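Endo-beta-1,4-glucanase (Bacillus licheniformis, PDB 2JEN) hydrolyses beta-1,4-glucan backbones, acting on xyloglucan of the plant cell wall as a family 12 glycoside hydrolase. Local coordinates at residues Lys45-Asn50 with His97-Tyr102; Val175-His180 with Thr219-Asp224; His180-Tyr185 with Ala211-Arg216. The protein carries 1 engineered substitution. All coordinates share one frame; numbering follows the deposited sequence.

Contact 1: Lys45-Asn50 with His97-Tyr102; sequences KYYIFN and HWTEGY. With GLC (alpha-D-glucopyranose), chain B; BGC (beta-D-glucopyranose), chain C; BGC (beta-D-glucopyranose), chain D.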
loop_
_atom_site.group_PDB
_atom_site.type_symbol
_atom_site.label_atom_id
_atom_site.label_comp_id
_atom_site.label_asym_id
_atom_site.label_seq_id
_atom_site.Cartn_x
_atom_site.Cartn_y
_atom_site.Cartn_z
ATOM N N LYS A 45 -5.114 2.107 30.444
ATOM C CA LYS A 45 -5.128 3.471 31.010
ATOM C C LYS A 45 -4.970 4.513 29.911
ATOM O O LYS A 45 -5.476 5.620 30.025
ATOM C CB LYS A 45 -3.977 3.626 32.008
ATOM C CG LYS A 45 -3.983 4.940 32.786
ATOM C CD LYS A 45 -2.745 5.027 33.680
ATOM C CE LYS A 45 -2.624 6.422 34.287
ATOM N NZ LYS A 45 -1.414 6.607 35.139
ATOM N N TYR A 46 -4.280 4.135 28.851
ATOM C CA TYR A 46 -4.037 5.038 27.719
ATOM C C TYR A 46 -4.395 4.355 26.435
ATOM O O TYR A 46 -4.398 3.126 26.341
ATOM C CB TYR A 46 -2.557 5.402 27.636
ATOM C CG TYR A 46 -1.898 5.861 28.918
ATOM C CD1 TYR A 46 -2.362 6.956 29.637
ATOM C CD2 TYR A 46 -0.775 5.216 29.390
ATOM C CE1 TYR A 46 -1.701 7.382 30.795
ATOM C CE2 TYR A 46 -0.133 5.621 30.527
ATOM C CZ TYR A 46 -0.596 6.708 31.221
ATOM O OH TYR A 46 0.063 7.121 32.371
ATOM N N TYR A 47 -4.607 5.158 25.401
ATOM C CA TYR A 47 -4.533 4.619 24.022
ATOM C C TYR A 47 -3.939 5.619 23.102
ATOM O O TYR A 47 -4.125 6.825 23.249
ATOM C CB TYR A 47 -5.901 4.151 23.493
ATOM C CG TYR A 47 -7.036 5.156 23.565
ATOM C CD1 TYR A 47 -7.821 5.268 24.700
ATOM C CD2 TYR A 47 -7.357 5.969 22.469
ATOM C CE1 TYR A 47 -8.880 6.163 24.730
ATOM C CE2 TYR A 47 -8.442 6.849 22.524
ATOM C CZ TYR A 47 -9.176 6.958 23.665
ATOM O OH TYR A 47 -10.267 7.805 23.696
ATOM N N ILE A 48 -3.183 5.116 22.145
ATOM C CA ILE A 48 -2.773 5.902 20.995
ATOM C C ILE A 48 -3.993 5.926 20.073
ATOM O O ILE A 48 -4.626 4.906 19.839
ATOM C CB ILE A 48 -1.523 5.324 20.272
ATOM C CG1 ILE A 48 -0.432 4.878 21.270
ATOM C CG2 ILE A 48 -0.999 6.329 19.282
ATOM C CD1 ILE A 48 0.773 4.214 20.631
ATOM N N PHE A 49 -4.277 7.094 19.553
ATOM C CA PHE A 49 -5.508 7.350 18.807
ATOM C C PHE A 49 -5.206 7.961 17.437
ATOM O O PHE A 49 -4.551 9.002 17.336
ATOM C CB PHE A 49 -6.358 8.335 19.633
ATOM C CG PHE A 49 -7.749 8.613 19.103
ATOM C CD1 PHE A 49 -8.521 7.634 18.498
ATOM C CD2 PHE A 49 -8.303 9.853 19.297
ATOM C CE1 PHE A 49 -9.813 7.917 18.061
ATOM C CE2 PHE A 49 -9.579 10.126 18.833
ATOM C CZ PHE A 49 -10.328 9.169 18.235
ATOM N N ASN A 50 -5.652 7.284 16.376
ATOM C CA ASN A 50 -5.407 7.726 15.007
ATOM C C ASN A 50 -6.449 8.767 14.647
ATOM O O ASN A 50 -7.350 8.564 13.811
ATOM C CB ASN A 50 -5.398 6.538 14.036
ATOM C CG ASN A 50 -4.605 6.835 12.794
ATOM O OD1 ASN A 50 -3.710 7.693 12.831
ATOM N ND2 ASN A 50 -4.801 6.073 11.737
ATOM N N HIS A 97 -12.459 11.003 25.567
ATOM C CA HIS A 97 -12.346 11.690 24.279
ATOM C C HIS A 97 -13.571 11.384 23.426
ATOM O O HIS A 97 -13.571 10.476 22.604
ATOM C CB HIS A 97 -11.078 11.326 23.512
ATOM C CG HIS A 97 -10.878 12.202 22.318
ATOM N ND1 HIS A 97 -10.112 13.346 22.375
ATOM C CD2 HIS A 97 -11.440 12.171 21.086
ATOM C CE1 HIS A 97 -10.197 13.963 21.206
ATOM N NE2 HIS A 97 -10.998 13.273 20.405
ATOM N N TRP A 98 -14.655 12.113 23.669
ATOM C CA TRP A 98 -15.947 11.834 23.039
ATOM C C TRP A 98 -16.245 10.335 23.118
ATOM O O TRP A 98 -16.637 9.695 22.146
ATOM C CB TRP A 98 -15.976 12.376 21.614
ATOM C CG TRP A 98 -16.192 13.876 21.572
ATOM C CD1 TRP A 98 -17.400 14.507 21.468
ATOM C CD2 TRP A 98 -15.211 14.911 21.642
ATOM N NE1 TRP A 98 -17.221 15.859 21.449
ATOM C CE2 TRP A 98 -15.892 16.141 21.569
ATOM C CE3 TRP A 98 -13.831 14.925 21.778
ATOM C CZ2 TRP A 98 -15.234 17.354 21.609
ATOM C CZ3 TRP A 98 -13.189 16.132 21.841
ATOM C CH2 TRP A 98 -13.896 17.329 21.760
ATOM N N THR A 99 -16.068 9.808 24.313
ATOM C CA THR A 99 -16.310 8.425 24.641
ATOM C C THR A 99 -17.353 8.355 25.750
ATOM O O THR A 99 -17.621 9.317 26.438
ATOM C CB THR A 99 -15.007 7.729 25.123
ATOM O OG1 THR A 99 -14.321 8.536 26.085
ATOM C CG2 THR A 99 -14.080 7.422 23.957
ATOM N N GLU A 100 -17.942 7.174 25.923
ATOM C CA GLU A 100 -18.803 6.963 27.090
ATOM C C GLU A 100 -17.903 6.678 28.271
ATOM O O GLU A 100 -17.609 5.533 28.627
ATOM C CB GLU A 100 -19.838 5.855 26.883
ATOM C CG GLU A 100 -20.745 5.552 28.119
ATOM C CD GLU A 100 -21.240 6.783 28.919
ATOM O OE1 GLU A 100 -21.928 7.649 28.348
ATOM O OE2 GLU A 100 -20.970 6.869 30.146
ATOM N N GLY A 101 -17.457 7.736 28.912
ATOM C CA GLY A 101 -16.592 7.615 30.040
ATOM C C GLY A 101 -15.121 7.837 29.763
ATOM O O GLY A 101 -14.743 8.491 28.813
ATOM N N TYR A 102 -14.318 7.331 30.678
ATOM C CA TYR A 102 -12.937 7.696 30.871
ATOM C C TYR A 102 -12.104 6.412 30.924
ATOM O O TYR A 102 -12.543 5.420 31.539
ATOM C CB TYR A 102 -12.745 8.427 32.212
ATOM C CG TYR A 102 -13.734 9.590 32.416
ATOM C CD1 TYR A 102 -15.021 9.377 32.827
ATOM C CD2 TYR A 102 -13.349 10.918 32.186
ATOM C CE1 TYR A 102 -15.905 10.419 33.008
ATOM C CE2 TYR A 102 -14.226 11.973 32.364
ATOM C CZ TYR A 102 -15.509 11.729 32.782
ATOM O OH TYR A 102 -16.431 12.757 32.997
HETATM C C1 GLC B . -10.394 18.330 18.366
HETATM C C2 GLC B . -10.552 16.863 18.716
HETATM C C3 GLC B . -11.565 16.205 17.813
HETATM C C4 GLC B . -12.866 16.998 17.911
HETATM C C5 GLC B . -12.604 18.465 17.531
HETATM C C6 GLC B . -13.886 19.278 17.764
HETATM O O2 GLC B . -9.317 16.147 18.691
HETATM O O3 GLC B . -11.666 14.814 18.162
HETATM O O4 GLC B . -13.844 16.507 17.041
HETATM O O5 GLC B . -11.656 18.997 18.436
HETATM O O6 GLC B . -14.456 19.682 16.539
HETATM C C2 BGC C . -16.179 15.785 17.149
HETATM C C3 BGC C . -17.030 14.665 17.757
HETATM C C4 BGC C . -16.412 13.300 17.523
HETATM C C5 BGC C . -14.954 13.269 17.946
HETATM C C6 BGC C . -14.184 11.991 17.539
HETATM C C1 BGC C . -14.777 15.627 17.668
HETATM O O2 BGC C . -16.633 17.086 17.522
HETATM O O3 BGC C . -18.335 14.667 17.187
HETATM O O4 BGC C . -17.088 12.382 18.367
HETATM O O5 BGC C . -14.300 14.361 17.354
HETATM O O6 BGC C . -14.359 11.665 16.142
HETATM C C2 BGC D . -18.019 10.228 18.778
HETATM C C3 BGC D . -18.903 9.120 18.214
HETATM C C4 BGC D . -20.160 9.689 17.569
HETATM C C5 BGC D . -19.779 10.754 16.553
HETATM C C6 BGC D . -21.004 11.341 15.845
HETATM C C1 BGC D . -17.801 11.316 17.726
HETATM O O2 BGC D . -16.774 9.695 19.236
HETATM O O3 BGC D . -19.288 8.229 19.241
HETATM O O4 BGC D . -20.893 8.632 16.965
HETATM O O5 BGC D . -19.041 11.772 17.208
HETATM O O6 BGC D . -21.576 12.374 16.623
HETATM O O HOH W 1 -11.523 7.742 26.174
HETATM O O HOH W 2 -12.388 8.290 21.200
#

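Contact 2: Val175-His180 with Thr219-Asp224; sequences VSIGGH and TNYLAD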
loop_
_atom_site.group_PDB
_atom_site.type_symbol
_atom_site.label_atom_id
_atom_site.label_comp_id
_atom_site.label_asym_id
_atom_site.label_seq_id
_atom_site.Cartn_x
_atom_site.Cartn_y
_atom_site.Cartn_z
ATOM N N VAL A 175 4.576 34.022 30.340
ATOM C CA VAL A 175 4.605 33.642 31.747
ATOM C C VAL A 175 5.607 32.548 32.006
ATOM O O VAL A 175 5.916 31.750 31.108
ATOM C CB VAL A 175 3.220 33.149 32.252
ATOM C CG1 VAL A 175 2.195 34.171 31.971
ATOM C CG2 VAL A 175 2.816 31.809 31.553
ATOM N N SER A 176 6.143 32.518 33.210
ATOM C CA SER A 176 6.981 31.384 33.668
ATOM C C SER A 176 6.133 30.502 34.566
ATOM O O SER A 176 5.663 30.941 35.605
ATOM C CB SER A 176 8.211 31.910 34.412
ATOM O OG SER A 176 9.080 30.872 34.838
ATOM N N ILE A 177 5.911 29.247 34.128
ATOM C CA ILE A 177 5.177 28.261 34.906
ATOM C C ILE A 177 5.929 26.960 34.823
ATOM O O ILE A 177 6.318 26.508 33.716
ATOM C CB ILE A 177 3.747 28.057 34.348
ATOM C CG1 ILE A 177 2.910 29.335 34.427
ATOM C CG2 ILE A 177 3.039 26.905 35.085
ATOM C CD1 ILE A 177 1.522 29.223 33.776
ATOM N N GLY A 178 6.141 26.330 35.967
ATOM C CA GLY A 178 6.744 24.992 36.009
ATOM C C GLY A 178 8.198 24.960 35.566
ATOM O O GLY A 178 8.725 23.882 35.194
ATOM N N GLY A 179 8.874 26.114 35.596
ATOM C CA GLY A 179 10.248 26.204 35.139
ATOM C C GLY A 179 10.484 26.429 33.656
ATOM O O GLY A 179 11.625 26.317 33.162
ATOM N N HIS A 180 9.397 26.707 32.929
ATOM C CA HIS A 180 9.434 26.982 31.497
ATOM C C HIS A 180 8.738 28.324 31.241
ATOM O O HIS A 180 7.820 28.700 31.970
ATOM C CB HIS A 180 8.664 25.900 30.720
ATOM C CG HIS A 180 9.178 24.499 30.893
ATOM N ND1 HIS A 180 9.961 23.883 29.945
ATOM C CD2 HIS A 180 9.023 23.605 31.895
ATOM C CE1 HIS A 180 10.247 22.659 30.349
ATOM N NE2 HIS A 180 9.691 22.458 31.528
ATOM N N THR A 219 -3.771 25.227 35.445
ATOM C CA THR A 219 -5.153 25.533 35.810
ATOM C C THR A 219 -5.197 26.555 36.967
ATOM O O THR A 219 -6.085 27.390 36.984
ATOM C CB THR A 219 -5.954 24.261 36.139
ATOM O OG1 THR A 219 -5.332 23.517 37.211
ATOM C CG2 THR A 219 -6.073 23.371 34.895
ATOM N N ASN A 220 -4.254 26.478 37.910
ATOM C CA ASN A 220 -4.185 27.524 38.964
ATOM C C ASN A 220 -3.898 28.897 38.387
ATOM O O ASN A 220 -4.465 29.899 38.838
ATOM C CB ASN A 220 -3.117 27.177 39.993
ATOM C CG ASN A 220 -3.603 26.187 41.033
ATOM O OD1 ASN A 220 -4.807 25.869 41.129
ATOM N ND2 ASN A 220 -2.650 25.693 41.836
ATOM N N TYR A 221 -3.025 28.996 37.389
ATOM C CA TYR A 221 -2.795 30.287 36.718
ATOM C C TYR A 221 -4.094 30.763 36.110
ATOM O O TYR A 221 -4.492 31.902 36.314
ATOM C CB TYR A 221 -1.666 30.191 35.694
ATOM C CG TYR A 221 -1.639 31.283 34.662
ATOM C CD1 TYR A 221 -1.045 32.518 34.939
ATOM C CD2 TYR A 221 -2.213 31.125 33.402
ATOM C CE1 TYR A 221 -0.957 33.508 33.952
ATOM C CE2 TYR A 221 -2.130 32.079 32.440
ATOM C CZ TYR A 221 -1.529 33.280 32.716
ATOM O OH TYR A 221 -1.488 34.213 31.725
ATOM N N LEU A 222 -4.790 29.924 35.366
ATOM C CA LEU A 222 -6.010 30.364 34.707
ATOM C C LEU A 222 -7.114 30.746 35.698
ATOM O O LEU A 222 -7.844 31.701 35.465
ATOM C CB LEU A 222 -6.476 29.274 33.725
ATOM C CG LEU A 222 -5.578 29.009 32.530
ATOM C CD1 LEU A 222 -6.076 27.739 31.805
ATOM C CD2 LEU A 222 -5.508 30.193 31.595
ATOM N N ALA A 223 -7.246 29.984 36.776
ATOM C CA ALA A 223 -8.293 30.215 37.760
ATOM C C ALA A 223 -7.951 31.349 38.702
ATOM O O ALA A 223 -8.731 32.305 38.836
ATOM C CB ALA A 223 -8.549 28.921 38.539
ATOM N N ASP A 224 -6.800 31.258 39.350
ATOM C CA ASP A 224 -6.483 32.181 40.455
ATOM C C ASP A 224 -5.811 33.452 39.957
ATOM O O ASP A 224 -5.999 34.533 40.555
ATOM C CB ASP A 224 -5.532 31.487 41.433
ATOM C CG ASP A 224 -6.138 30.279 42.115
ATOM O OD1 ASP A 224 -7.364 30.264 42.330
ATOM O OD2 ASP A 224 -5.363 29.321 42.413
#

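Contact 3: His180-Tyr185 with Ala211-Arg216; sequences HSWKVY and ANLNIR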
loop_
_atom_site.group_PDB
_atom_site.type_symbol
_atom_site.label_atom_id
_atom_site.label_comp_id
_atom_site.label_asym_id
_atom_site.label_seq_id
_atom_site.Cartn_x
_atom_site.Cartn_y
_atom_site.Cartn_z
ATOM N N HIS A 180 9.397 26.707 32.929
ATOM C CA HIS A 180 9.434 26.982 31.497
ATOM C C HIS A 180 8.738 28.324 31.241
ATOM O O HIS A 180 7.820 28.700 31.970
ATOM C CB HIS A 180 8.664 25.900 30.720
ATOM C CG HIS A 180 9.178 24.499 30.893
ATOM N ND1 HIS A 180 9.961 23.883 29.945
ATOM C CD2 HIS A 180 9.023 23.605 31.895
ATOM C CE1 HIS A 180 10.247 22.659 30.349
ATOM N NE2 HIS A 180 9.691 22.458 31.528
ATOM N N SER A 181 9.130 28.977 30.159
ATOM C CA SER A 181 8.439 30.186 29.688
ATOM C C SER A 181 7.460 29.860 28.573
ATOM O O SER A 181 7.812 29.163 27.620
ATOM C CB SER A 181 9.431 31.207 29.180
ATOM O OG SER A 181 10.242 31.612 30.289
ATOM N N TRP A 182 6.269 30.453 28.646
ATOM C CA TRP A 182 5.145 30.158 27.760
ATOM C C TRP A 182 4.516 31.444 27.274
ATOM O O TRP A 182 4.203 32.336 28.067
ATOM C CB TRP A 182 4.058 29.392 28.515
ATOM C CG TRP A 182 4.545 28.193 29.286
ATOM C CD1 TRP A 182 4.852 28.174 30.588
ATOM C CD2 TRP A 182 4.793 26.881 28.791
ATOM N NE1 TRP A 182 5.291 26.945 30.966
ATOM C CE2 TRP A 182 5.249 26.116 29.877
ATOM C CE3 TRP A 182 4.657 26.269 27.531
ATOM C CZ2 TRP A 182 5.623 24.770 29.738
ATOM C CZ3 TRP A 182 5.025 24.953 27.396
ATOM C CH2 TRP A 182 5.465 24.197 28.486
ATOM N N LYS A 183 4.253 31.522 25.977
ATOM C CA LYS A 183 3.369 32.562 25.434
ATOM C C LYS A 183 1.931 32.076 25.601
ATOM O O LYS A 183 1.598 30.972 25.186
ATOM C CB LYS A 183 3.677 32.808 23.960
ATOM C CG LYS A 183 5.088 33.266 23.727
ATOM C CD LYS A 183 5.415 33.286 22.235
ATOM C CE LYS A 183 5.682 31.808 21.672
ATOM N NZ LYS A 183 6.200 31.796 20.245
ATOM N N VAL A 184 1.088 32.876 26.219
ATOM C CA VAL A 184 -0.277 32.522 26.567
ATOM C C VAL A 184 -1.246 33.164 25.587
ATOM O O VAL A 184 -1.107 34.350 25.276
ATOM C CB VAL A 184 -0.645 32.984 27.989
ATOM C CG1 VAL A 184 -2.090 32.657 28.338
ATOM C CG2 VAL A 184 0.357 32.471 29.013
ATOM N N TYR A 185 -2.182 32.381 25.074
ATOM C CA TYR A 185 -3.226 32.806 24.162
ATOM C C TYR A 185 -4.593 32.405 24.677
ATOM O O TYR A 185 -4.751 31.357 25.337
ATOM C CB TYR A 185 -3.030 32.171 22.792
ATOM C CG TYR A 185 -1.733 32.575 22.144
ATOM C CD1 TYR A 185 -0.534 32.006 22.530
ATOM C CD2 TYR A 185 -1.706 33.484 21.087
ATOM C CE1 TYR A 185 0.662 32.370 21.932
ATOM C CE2 TYR A 185 -0.492 33.844 20.482
ATOM C CZ TYR A 185 0.658 33.292 20.931
ATOM O OH TYR A 185 1.878 33.638 20.324
ATOM N N ALA A 211 9.546 17.221 28.872
ATOM C CA ALA A 211 9.006 18.066 29.929
ATOM C C ALA A 211 8.389 17.227 31.005
ATOM O O ALA A 211 7.889 16.141 30.787
ATOM C CB ALA A 211 7.983 19.041 29.392
ATOM N N ASN A 212 8.466 17.749 32.215
ATOM C CA ASN A 212 7.827 17.209 33.376
ATOM C C ASN A 212 6.979 18.338 33.929
ATOM O O ASN A 212 7.525 19.314 34.433
ATOM C CB ASN A 212 8.919 16.803 34.368
ATOM C CG ASN A 212 8.435 15.831 35.366
ATOM O OD1 ASN A 212 7.435 16.055 36.033
ATOM N ND2 ASN A 212 9.140 14.717 35.482
ATOM N N LEU A 213 5.668 18.229 33.783
ATOM C CA LEU A 213 4.737 19.306 34.118
ATOM C C LEU A 213 3.677 18.862 35.093
ATOM O O LEU A 213 3.359 17.679 35.202
ATOM C CB LEU A 213 4.052 19.820 32.864
ATOM C CG LEU A 213 4.949 20.304 31.737
ATOM C CD1 LEU A 213 4.125 20.615 30.494
ATOM C CD2 LEU A 213 5.816 21.501 32.118
ATOM N N ASN A 214 3.143 19.806 35.852
ATOM C CA ASN A 214 1.977 19.569 36.674
ATOM C C ASN A 214 0.856 20.426 36.115
ATOM O O ASN A 214 0.940 21.665 36.116
ATOM C CB ASN A 214 2.250 19.969 38.123
ATOM C CG ASN A 214 1.124 19.640 39.048
ATOM O OD1 ASN A 214 0.021 19.272 38.660
ATOM N ND2 ASN A 214 1.380 19.834 40.357
ATOM N N ILE A 215 -0.161 19.785 35.549
ATOM C CA ILE A 215 -1.265 20.537 34.919
ATOM C C ILE A 215 -1.912 21.508 35.915
ATOM O O ILE A 215 -2.405 22.576 35.532
ATOM C CB ILE A 215 -2.296 19.594 34.273
ATOM C CG1 ILE A 215 -1.657 18.695 33.217
ATOM C CG2 ILE A 215 -3.456 20.367 33.663
ATOM C CD1 ILE A 215 -0.772 19.393 32.274
ATOM N N ARG A 216 -1.868 21.158 37.196
ATOM C CA ARG A 216 -2.436 22.038 38.215
ATOM C C ARG A 216 -1.767 23.400 38.238
ATOM O O ARG A 216 -2.404 24.403 38.605
ATOM C CB ARG A 216 -2.333 21.361 39.577
ATOM C CG ARG A 216 -3.139 22.082 40.677
ATOM C CD ARG A 216 -2.983 21.416 42.020
ATOM N NE ARG A 216 -1.692 21.759 42.549
ATOM C CZ ARG A 216 -1.231 21.379 43.741
ATOM N NH1 ARG A 216 -1.932 20.573 44.509
ATOM N NH2 ARG A 216 -0.032 21.764 44.118
HETATM O O HOH W 3 10.269 19.962 32.694
#

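Contact 1: Lys45-Asn50 with His97-Tyr102
F49 directs a ring edge at one face of the H97 imidazole, an offset edge-to-face pair with centroids 5.2 Å apart and planes at 64°. The opposite imidazole face is taken by W98, whose CE3 lies over the rim, so the small ring is held between two larger aromatic groups. Part of its edge meets the sugar: H97 NE2 donates to O3 of the alpha-glucose at 2.8 Å, and O2 of that glucose lies in the ring plane. E239, hydrogen-bonded to H97 ND1, helps to fix the ring's rotation from the second shell. W98 spreads one indole face under two sugars, with C1 of the chain C glucose above its centre, while its carbonyl O accepts from O2 of the chain D glucose at 2.9 Å.

Beside the rings, Y47 reaches across with its phenol end. With chi1 at 53°, its CG is set between the backbone N and the carbonyl carbon, and OH comes within 3.6 Å of H97 CB. Water 1, lying in the Y47 ring plane, joins Y47 OH at 2.8 Å to T99 OG1. That hydroxyl is gripped three times, since it also receives a nearly straight bond from H97 N (3.1 Å, 172°) and donates to G101 O.

The strand 46-49 thus backs the loop that presents H97 and W98 to the ligand. An aromatic platform stacked on glucose rings is characteristic of polysaccharide-hydrolase clefts; here H97 adds a hydrogen bond at its side, in the glycan pocket of a family 12 enzyme.

Contact 2: Val175-His180 with Thr219-Asp224
Within 219-224, Y221 alone touches 175-180, and its apolar contacts come at two points along its side chain. Near the root, I177 CD1 lies 3.8 Å from Y221 CB and is almost as close to CG, the two side chains crossing at about a right angle. Farther out, V175 CG1 sits 3.8 Å from Y221 CE1 and a little nearer to OH. A single tyrosine can serve two alternate strand residues because its CG is anti to the backbone N (chi1 161°), which lays the ring along the strand.

The polar end of Y221 is satisfied outside the patch. The phenol OH, although brushed by a valine methyl, is hydrogen-bonded to E173, two residues before V175.

Backbone bonds shape both partners. I177 N donates to H180 O at 2.9 Å and H180 N returns a bond to I177 O, closing a type I' turn whose central G178 and G179 both have positive phi. The helix carries A223 N to T219 O at 2.8 Å, then widens into a pi-type turn at 221-224.

Around this patch, V184 of strand 180-192 touches both V175 and Y221, I177 packs on F202 of strand 195-204, and L222 turns to F200, F202 and I156, so that helix 215-225 rests against the hairpin and the strands next to it.

Contact 3: His180-Tyr185 with Ala211-Arg216
L213 CD2 touches two aromatic residues at once: H180 CD2 at 3.8 Å and W182 CZ2 at 4.0 Å. In the leucine, CG is anti to the carbonyl carbon (chi1 -56°); chi2 (173°) extends CD1, and the other branch, CD2, is the one turned to H180 and W182. It meets the tryptophan at the edge, close to the indole plane, the two side chains approaching from opposite directions; the histidine crosses the leucine at about a right angle.

H180 and W182 share that first rotamer, with which both rings reach L213, and H180 CE1 also lies 4.4 Å from A211 CB. W182 NE1 and both H180 nitrogens have polar partners. NE1 is bonded to I177 O, while F218 meets the indole edge-to-face. H180 ND1 pairs with R204, and its NE2 contacts water 3 at 2.8 Å, a molecule lying in the imidazole plane that also accepts from N212 N at 2.9 Å.

Where the second strand gives way to helix, N214 acts as N-cap: its OD1 accepts from R216 N.

The strands, with axes 11.0 Å apart and inclined at 72°, belong to different sheets, and their inward side chains show the face-to-face packing of a beta-sandwich, the jelly roll of family 12.

In the fold
Contacts 2 and 3 form one continuous unit: their centres are 7 Å apart, they share H180, and contact 3 is nested inside the chain loop that contact 2 closes. V175 O and W182 N, 2.8 Å apart, probably bond across the hairpin; helix 215-225 supplies Y221 to contact 2 and begins just after the touching strand residues of contact 3. Contact 1 lies on the other side of the chain's centre, 26 Å from contact 2 and 23 Å from contact 3, centre to centre, although all three reach the same curved sheet. Contact 1 holds glycan-pocket residues, whereas contact 3 is sandwich packing, the W182 side chain lying about 13 Å from a bound glucose.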